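Local coordinates for protein maleylacetate reductase (Agrobacterium tumefaciens, PDB 3HL0) that probably reduces maleylacetate to 3-oxoadipate with NADH in the breakdown of gamma-resorcylate, as a member of the iron-containing alcohol dehydrogenase family, at residues A173-N187 against C228-H241. Residues are numbered along the deposited sequence; the frame is centred on the assembly and turned at random.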
loop_
_atom_site.group_PDB
_atom_site.type_symbol
_atom_site.label_atom_id
_atom_site.label_comp_id
_atom_site.label_asym_id
_atom_site.label_seq_id
_atom_site.Cartn_x
_atom_site.Cartn_y
_atom_site.Cartn_z
ATOM N N ALA A 173 -4.643 -14.309 7.989
ATOM C CA ALA A 173 -5.609 -14.899 8.939
ATOM C C ALA A 173 -5.255 -16.358 9.204
ATOM O O ALA A 173 -5.174 -16.809 10.364
ATOM C CB ALA A 173 -7.061 -14.796 8.365
HETATM N N MSE A 174 -5.042 -17.101 8.132
HETATM C CA MSE A 174 -4.726 -18.539 8.262
HETATM C C MSE A 174 -3.475 -18.742 9.126
HETATM O O MSE A 174 -3.382 -19.720 9.885
HETATM C CB MSE A 174 -4.525 -19.203 6.906
HETATM C CG MSE A 174 -5.836 -19.256 6.174
HETATM SE SE MSE A 174 -5.679 -19.955 4.384
HETATM C CE MSE A 174 -4.969 -21.630 4.767
ATOM N N ALA A 175 -2.509 -17.820 9.026
ATOM C CA ALA A 175 -1.316 -17.948 9.854
ATOM C C ALA A 175 -1.612 -17.934 11.361
ATOM O O ALA A 175 -0.989 -18.661 12.119
ATOM C CB ALA A 175 -0.302 -16.823 9.491
ATOM N N HIS A 176 -2.564 -17.078 11.784
ATOM C CA HIS A 176 -2.954 -16.999 13.217
ATOM C C HIS A 176 -3.470 -18.380 13.634
ATOM O O HIS A 176 -3.073 -18.884 14.700
ATOM C CB HIS A 176 -4.081 -15.985 13.433
ATOM C CG HIS A 176 -3.865 -14.615 12.857
ATOM N ND1 HIS A 176 -2.638 -13.988 12.754
ATOM C CD2 HIS A 176 -4.788 -13.726 12.395
ATOM C CE1 HIS A 176 -2.808 -12.786 12.215
ATOM N NE2 HIS A 176 -4.114 -12.594 12.029
ATOM N N ALA A 177 -4.331 -18.977 12.800
ATOM C CA ALA A 177 -4.925 -20.297 13.155
ATOM C C ALA A 177 -3.907 -21.408 13.161
ATOM O O ALA A 177 -3.889 -22.254 14.058
ATOM C CB ALA A 177 -6.050 -20.631 12.202
ATOM N N ALA A 178 -3.008 -21.401 12.167
ATOM C CA ALA A 178 -2.031 -22.451 12.053
ATOM C C ALA A 178 -1.128 -22.469 13.298
ATOM O O ALA A 178 -0.880 -23.529 13.899
ATOM C CB ALA A 178 -1.206 -22.256 10.773
ATOM N N GLU A 179 -0.651 -21.292 13.716
ATOM C CA GLU A 179 0.222 -21.254 14.904
ATOM C C GLU A 179 -0.553 -21.545 16.197
ATOM O O GLU A 179 0.021 -22.068 17.148
ATOM C CB GLU A 179 1.000 -19.929 15.027
ATOM C CG GLU A 179 2.032 -19.758 13.922
ATOM C CD GLU A 179 3.345 -19.140 14.458
ATOM O OE1 GLU A 179 3.362 -17.979 14.900
ATOM O OE2 GLU A 179 4.334 -19.878 14.487
ATOM N N ALA A 180 -1.833 -21.182 16.229
ATOM C CA ALA A 180 -2.627 -21.502 17.418
ATOM C C ALA A 180 -2.629 -23.017 17.692
ATOM O O ALA A 180 -2.706 -23.436 18.868
ATOM C CB ALA A 180 -4.035 -20.991 17.258
ATOM N N LEU A 181 -2.564 -23.829 16.644
ATOM C CA LEU A 181 -2.622 -25.295 16.857
ATOM C C LEU A 181 -1.468 -25.835 17.710
ATOM O O LEU A 181 -1.637 -26.862 18.404
ATOM C CB LEU A 181 -2.628 -26.024 15.514
ATOM C CG LEU A 181 -3.856 -25.733 14.646
ATOM C CD1 LEU A 181 -3.668 -26.397 13.261
ATOM C CD2 LEU A 181 -5.166 -26.223 15.347
ATOM N N TYR A 182 -0.327 -25.155 17.688
ATOM C CA TYR A 182 0.833 -25.626 18.456
ATOM C C TYR A 182 1.298 -24.638 19.493
ATOM O O TYR A 182 2.415 -24.747 20.012
ATOM C CB TYR A 182 1.975 -26.074 17.525
ATOM C CG TYR A 182 2.477 -25.051 16.516
ATOM C CD1 TYR A 182 3.287 -23.973 16.919
ATOM C CD2 TYR A 182 2.142 -25.189 15.167
ATOM C CE1 TYR A 182 3.793 -23.063 15.960
ATOM C CE2 TYR A 182 2.602 -24.281 14.214
ATOM C CZ TYR A 182 3.442 -23.258 14.619
ATOM O OH TYR A 182 3.930 -22.360 13.678
ATOM N N ALA A 183 0.437 -23.680 19.852
ATOM C CA ALA A 183 0.776 -22.734 20.923
ATOM C C ALA A 183 1.195 -23.460 22.210
ATOM O O ALA A 183 0.657 -24.497 22.540
ATOM C CB ALA A 183 -0.433 -21.831 21.239
ATOM N N ARG A 184 2.115 -22.860 22.941
ATOM C CA ARG A 184 2.506 -23.430 24.225
ATOM C C ARG A 184 1.291 -23.483 25.155
ATOM O O ARG A 184 1.133 -24.464 25.906
ATOM C CB ARG A 184 3.610 -22.604 24.870
ATOM C CG ARG A 184 4.319 -23.431 25.957
ATOM C CD ARG A 184 5.429 -22.575 26.516
ATOM N NE ARG A 184 6.360 -23.376 27.301
ATOM C CZ ARG A 184 7.486 -22.897 27.830
ATOM N NH1 ARG A 184 8.286 -23.703 28.524
ATOM N NH2 ARG A 184 7.811 -21.618 27.660
ATOM N N ASP A 185 0.451 -22.457 25.086
ATOM C CA ASP A 185 -0.784 -22.364 25.898
ATOM C C ASP A 185 -2.029 -22.697 25.072
ATOM O O ASP A 185 -3.144 -22.107 25.272
ATOM C CB ASP A 185 -0.911 -20.977 26.524
ATOM C CG ASP A 185 -0.916 -19.843 25.499
ATOM O OD1 ASP A 185 -0.483 -20.040 24.340
ATOM O OD2 ASP A 185 -1.367 -18.710 25.834
ATOM N N ARG A 186 -1.854 -23.663 24.169
ATOM C CA ARG A 186 -2.956 -24.154 23.352
ATOM C C ARG A 186 -4.062 -24.760 24.242
ATOM O O ARG A 186 -3.792 -25.372 25.318
ATOM C CB ARG A 186 -2.452 -25.192 22.351
ATOM C CG ARG A 186 -1.855 -26.427 22.988
ATOM C CD ARG A 186 -1.203 -27.295 21.932
ATOM N NE ARG A 186 -0.405 -28.371 22.521
ATOM C CZ ARG A 186 0.921 -28.359 22.602
ATOM N NH1 ARG A 186 1.545 -29.397 23.141
ATOM N NH2 ARG A 186 1.632 -27.323 22.123
ATOM N N ASN A 187 -5.306 -24.607 23.793
ATOM C CA ASN A 187 -6.428 -25.200 24.535
ATOM C C ASN A 187 -7.425 -25.718 23.504
ATOM O O ASN A 187 -7.382 -25.359 22.311
ATOM C CB ASN A 187 -7.019 -24.181 25.522
ATOM C CG ASN A 187 -7.788 -23.054 24.846
ATOM O OD1 ASN A 187 -8.850 -23.283 24.260
ATOM N ND2 ASN A 187 -7.258 -21.858 24.927
ATOM N N CYS A 228 -10.012 -16.790 13.138
ATOM C CA CYS A 228 -8.549 -16.732 13.144
ATOM C C CYS A 228 -8.038 -15.598 14.032
ATOM O O CYS A 228 -7.065 -15.768 14.769
ATOM C CB CYS A 228 -8.051 -16.523 11.691
ATOM S SG CYS A 228 -8.272 -17.992 10.631
ATOM N N GLY A 229 -8.695 -14.435 13.989
ATOM C CA GLY A 229 -8.293 -13.348 14.870
ATOM C C GLY A 229 -8.524 -13.667 16.325
ATOM O O GLY A 229 -7.747 -13.239 17.181
ATOM N N THR A 230 -9.580 -14.407 16.609
ATOM C CA THR A 230 -9.932 -14.722 17.995
ATOM C C THR A 230 -8.806 -15.551 18.598
ATOM O O THR A 230 -8.386 -15.294 19.728
ATOM C CB THR A 230 -11.270 -15.428 18.083
ATOM O OG1 THR A 230 -12.291 -14.545 17.565
ATOM C CG2 THR A 230 -11.608 -15.783 19.542
ATOM N N VAL A 231 -8.287 -16.502 17.837
ATOM C CA VAL A 231 -7.213 -17.306 18.434
ATOM C C VAL A 231 -5.881 -16.567 18.502
ATOM O O VAL A 231 -5.124 -16.783 19.457
ATOM C CB VAL A 231 -7.092 -18.707 17.798
ATOM C CG1 VAL A 231 -8.448 -19.426 17.894
ATOM C CG2 VAL A 231 -6.626 -18.626 16.310
ATOM N N LEU A 232 -5.636 -15.640 17.570
ATOM C CA LEU A 232 -4.487 -14.695 17.718
ATOM C C LEU A 232 -4.603 -13.939 19.042
ATOM O O LEU A 232 -3.579 -13.662 19.728
ATOM C CB LEU A 232 -4.464 -13.685 16.562
ATOM C CG LEU A 232 -3.403 -12.584 16.692
ATOM C CD1 LEU A 232 -1.960 -13.136 16.773
ATOM C CD2 LEU A 232 -3.522 -11.623 15.485
ATOM N N GLY A 233 -5.843 -13.583 19.395
ATOM C CA GLY A 233 -6.102 -12.869 20.639
ATOM C C GLY A 233 -5.875 -13.700 21.879
ATOM O O GLY A 233 -5.467 -13.128 22.891
ATOM N N ALA A 234 -6.052 -15.025 21.779
ATOM C CA ALA A 234 -6.230 -15.936 22.944
ATOM C C ALA A 234 -4.946 -16.655 23.347
ATOM O O ALA A 234 -4.680 -16.843 24.543
ATOM C CB ALA A 234 -7.255 -16.983 22.639
ATOM N N VAL A 235 -4.186 -17.138 22.359
ATOM C CA VAL A 235 -3.043 -17.994 22.669
ATOM C C VAL A 235 -1.749 -17.423 22.067
ATOM O O VAL A 235 -1.789 -16.469 21.266
ATOM C CB VAL A 235 -3.290 -19.482 22.259
ATOM C CG1 VAL A 235 -4.580 -19.992 22.954
ATOM C CG2 VAL A 235 -3.453 -19.643 20.708
ATOM N N GLY A 236 -0.614 -17.969 22.464
ATOM C CA GLY A 236 0.651 -17.397 22.063
ATOM C C GLY A 236 1.041 -17.855 20.655
ATOM O O GLY A 236 0.971 -19.037 20.325
HETATM N N MSE A 237 1.500 -16.904 19.847
HETATM C CA MSE A 237 2.065 -17.243 18.556
HETATM C C MSE A 237 3.555 -17.631 18.735
HETATM O O MSE A 237 4.070 -17.728 19.877
HETATM C CB MSE A 237 1.901 -16.036 17.622
HETATM C CG MSE A 237 0.442 -15.583 17.428
HETATM SE SE MSE A 237 -0.694 -16.839 16.489
HETATM C CE MSE A 237 -1.503 -17.758 18.026
ATOM N N SER A 238 4.256 -17.902 17.638
ATOM C CA SER A 238 5.595 -18.457 17.742
ATOM C C SER A 238 6.390 -18.015 16.515
ATOM O O SER A 238 6.227 -16.870 16.078
ATOM C CB SER A 238 5.524 -19.994 17.945
ATOM O OG SER A 238 6.853 -20.481 18.152
ATOM N N LEU A 239 7.172 -18.922 15.943
ATOM C CA LEU A 239 8.116 -18.584 14.886
ATOM C C LEU A 239 7.494 -17.758 13.743
ATOM O O LEU A 239 8.073 -16.769 13.282
ATOM C CB LEU A 239 8.709 -19.876 14.320
ATOM C CG LEU A 239 9.494 -19.733 13.014
ATOM C CD1 LEU A 239 10.731 -18.872 13.235
ATOM C CD2 LEU A 239 9.845 -21.130 12.470
ATOM N N HIS A 240 6.326 -18.175 13.273
ATOM C CA HIS A 240 5.810 -17.468 12.108
ATOM C C HIS A 240 5.587 -16.000 12.383
ATOM O O HIS A 240 6.039 -15.143 11.610
ATOM C CB HIS A 240 4.540 -18.124 11.554
ATOM C CG HIS A 240 3.951 -17.327 10.424
ATOM N ND1 HIS A 240 4.405 -17.415 9.122
ATOM C CD2 HIS A 240 3.039 -16.332 10.448
ATOM C CE1 HIS A 240 3.750 -16.533 8.380
ATOM N NE2 HIS A 240 2.920 -15.855 9.167
ATOM N N HIS A 241 4.854 -15.697 13.446
ATOM C CA HIS A 241 4.537 -14.265 13.680
ATOM C C HIS A 241 5.801 -13.496 14.107
ATOM O O HIS A 241 5.943 -12.339 13.738
ATOM C CB HIS A 241 3.369 -14.125 14.682
ATOM C CG HIS A 241 2.053 -14.612 14.140
ATOM N ND1 HIS A 241 1.772 -15.954 13.978
ATOM C CD2 HIS A 241 0.952 -13.939 13.728
ATOM C CE1 HIS A 241 0.549 -16.083 13.475
ATOM N NE2 HIS A 241 0.033 -14.875 13.299
HETATM O O HOH W 1 2.251 -20.768 18.525
HETATM O O HOH W 2 3.339 -20.356 22.024
#
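Glu-179 and His-241 form a His-carboxylate hydrogen bond in the helical C-terminal domain of the iron-containing alcohol dehydrogenase fold, a worked example of a buried carboxylate accepting N-H groups at the start of a neighbouring helix. His-241 ND1 donates to Glu-179 OE1 at 2.7 Å, nearly in the plane of its own ring, and reaches the oxygen on its anti side. The same OE1 also accepts the backbone N-H groups of Ser-238 and His-241, both from well out of the carboxylate plane. Glu-179 OE2 accepts His-240 N at 2.9 Å from above the carboxylate plane, and Tyr-182 OH on its anti lone pair. Five donors therefore grip the two oxygens at the N-terminal end of helix 239-251. A bend at chi2 (-140°) brings the carboxylate to this helix end.

From the far side of the His-241 ring the polar chain continues: NE2 lies 2.9 Å from His-176 ND1 in an almost straight hydrogen bond (168°), the rings meeting rim to rim. His-176 is held at its other nitrogen by Ala-122 O, and Leu-232 CD2 lies over one face of the His-176 ring, a CH-pi contact 3.6 Å from the centroid. Leu-232 also touches the bound NAD, so this packing reaches the cofactor pocket.

Around this core, helix segments 173-180 and 228-234 cross at 50°, with Cys-228 as a knob among Ala-173, Met-174, His-176 and Ala-177. Val-231 and Val-235 press their CG2 methyls on Ala-180 CB, and the selenium of selenomethionine Met-237 covers part of a His-241 face. Farther out, water 1 bridges Glu-179 O and Gly-236 O, and Gly-236 N meets the syn lone pair of Asp-185 OD1 at 2.8 Å.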